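Local coordinates for pyridine nucleotide-disulphide oxidoreductase dimerisation region (Escherichia coli BL21, PDB 6KYY) that acts as an FAD-dependent flavoprotein disulfide reductase induced by hypochlorous acid and is probably involved in resistance to reactive chlorine stress, at the interface of chains A and B. Sequence-based numbering; all coordinates share one arbitrary frame. Chains: chain A/B, Pyridine nucleotide-disulphide oxidoreductase dimerisation region.

The interface of chains A and B. Residues chain A 50, 55-56, 307; chain B 373, 433-434.
A:Cys50 and B:His433 meet across the subunit boundary at a composite active site of the pyridine nucleotide-disulfide oxidoreductase type: one chain supplies the CXXXXC redox cysteines, the other the histidine that serves as proton acceptor. Imidazole NE2 of B:His433 donates a hydrogen bond to the sulfur SG of A:Cys50 over 3.3 Å. The bond is nearly straight (168° at the hydrogen), and the sulfur lies at the ring edge, 5° out of the imidazole plane, as expected for a donor N-H aimed directly at it. A:Cys55 SG sits closer to ring carbon CD2 of B:His433 (3.7 Å) than to NE2, an apolar approach, whereas the hydrogen bond runs to A:Cys50. The redox disulfide is absent: SG of A:Cys50 and SG of A:Cys55 are 3.5 Å apart, too far for an S-S bond, and in this copper(II) complex the pair forms a metal site.

Both faces of the imidazole are covered. Methyl CG2 of A:Thr307, at the start of helix 307-322, lies over one face toward the rim, 3.9 Å from the centroid of the B:His433 ring, in a CH-pi contact. B:Pro434 CB occupies the opposite face above the ring centre. This sandwich should limit tilting of the ring, while the histidine CG, anti to the backbone N (chi1 -177°), extends the ring from its loop toward chain A and, with the bond to A:Cys50, directs NE2 to the cysteine pair. The peptide between B:His433 and B:Pro434 is cis, which probably allows the proline to fold back over the imidazole, CB leading.

Farther out, B:Pro434 also crosses the boundary, its ring CG lying 3.7 Å from A:Cys55 CB, so one proline touches both the base and a redox cysteine. On the flank, terminal methyl CD1 of A:Ile56, on helix 55-65, rests 3.9 Å from CB of B:Pro373 at the start of helix 373-377.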
ATOM      1  N   CYS A  50      18.889   3.854 -11.748  1.00 42.17           N
ATOM      2  CA  CYS A  50      17.904   3.350 -10.795  1.00 46.42           C
ATOM      3  C   CYS A  50      18.114   1.871 -10.499  1.00 54.34           C
ATOM      4  O   CYS A  50      18.024   1.441  -9.343  1.00 28.82           O
ATOM      5  CB  CYS A  50      16.492   3.588 -11.330  1.00 56.48           C
ATOM      6  SG  CYS A  50      15.235   2.502 -10.613  1.00 52.02           S
ATOM      7  N   CYS A  55      17.486   3.594  -6.963  1.00 42.63           N
ATOM      8  CA  CYS A  55      16.348   3.205  -6.138  1.00 42.40           C
ATOM      9  C   CYS A  55      16.441   1.741  -5.730  1.00 33.14           C
ATOM     10  O   CYS A  55      16.430   1.416  -4.538  1.00 24.65           O
ATOM     11  CB  CYS A  55      15.036   3.460  -6.881  1.00 35.24           C
ATOM     12  SG  CYS A  55      15.059   4.852  -8.028  1.00 53.61           S
ATOM     13  N   ILE A  56      16.554   0.843  -6.714  1.00 33.70           N
ATOM     14  CA  ILE A  56      16.471  -0.590  -6.424  1.00 29.40           C
ATOM     15  C   ILE A  56      17.466  -1.029  -5.354  1.00 30.67           C
ATOM     16  O   ILE A  56      17.041  -1.666  -4.378  1.00 30.95           O
ATOM     17  CB  ILE A  56      16.589  -1.402  -7.725  1.00 31.14           C
ATOM     18  CG1 ILE A  56      15.570  -0.891  -8.745  1.00 40.93           C
ATOM     19  CG2 ILE A  56      16.363  -2.875  -7.432  1.00 38.29           C
ATOM     20  CD1 ILE A  56      14.127  -1.047  -8.300  1.00 20.73           C
ATOM     21  N   THR A 307      12.645   8.716 -11.271  1.00 50.98           N
ATOM     22  CA  THR A 307      12.553   7.723 -12.336  1.00 37.30           C
ATOM     23  C   THR A 307      11.234   7.841 -13.091  1.00 36.25           C
ATOM     24  O   THR A 307      11.190   7.645 -14.312  1.00 26.64           O
ATOM     25  CB  THR A 307      12.726   6.320 -11.750  1.00 41.34           C
ATOM     26  OG1 THR A 307      14.073   6.164 -11.286  1.00 59.28           O
ATOM     27  CG2 THR A 307      12.429   5.246 -12.786  1.00 31.78           C
TER
ATOM     28  N   PRO B 373       9.550  -4.493 -10.264  1.00 14.84           N
ATOM     29  CA  PRO B 373      10.798  -4.399  -9.489  1.00 14.14           C
ATOM     30  C   PRO B 373      10.588  -4.166  -8.003  1.00 22.17           C
ATOM     31  O   PRO B 373      11.433  -4.581  -7.200  1.00 32.45           O
ATOM     32  CB  PRO B 373      11.527  -3.219 -10.147  1.00 15.46           C
ATOM     33  CG  PRO B 373      10.964  -3.154 -11.531  1.00 16.06           C
ATOM     34  CD  PRO B 373       9.521  -3.537 -11.383  1.00 18.89           C
ATOM     35  N   HIS B 433       7.778   5.858  -7.028  1.00 29.77           N
ATOM     36  CA  HIS B 433       8.748   4.848  -7.423  1.00 32.31           C
ATOM     37  C   HIS B 433       9.851   4.762  -6.376  1.00 22.56           C
ATOM     38  O   HIS B 433      10.357   5.810  -5.945  1.00 24.51           O
ATOM     39  CB  HIS B 433       9.348   5.179  -8.790  1.00 43.09           C
ATOM     40  CG  HIS B 433      10.313   4.156  -9.303  1.00 29.39           C
ATOM     41  ND1 HIS B 433       9.908   2.960  -9.856  1.00 38.34           N
ATOM     42  CD2 HIS B 433      11.666   4.158  -9.365  1.00 38.46           C
ATOM     43  CE1 HIS B 433      10.969   2.267 -10.231  1.00 20.64           C
ATOM     44  NE2 HIS B 433      12.048   2.972  -9.944  1.00 41.85           N
ATOM     45  N   PRO B 434      10.240   3.552  -5.948  1.00 20.83           N
ATOM     46  CA  PRO B 434       9.636   2.286  -6.377  1.00 24.51           C
ATOM     47  C   PRO B 434       8.337   1.992  -5.638  1.00 23.41           C
ATOM     48  O   PRO B 434       8.260   2.197  -4.426  1.00 24.75           O
ATOM     49  CB  PRO B 434      10.706   1.238  -6.028  1.00 30.64           C
ATOM     50  CG  PRO B 434      11.908   2.011  -5.541  1.00 26.91           C
ATOM     51  CD  PRO B 434      11.394   3.328  -5.066  1.00 19.00           C
TER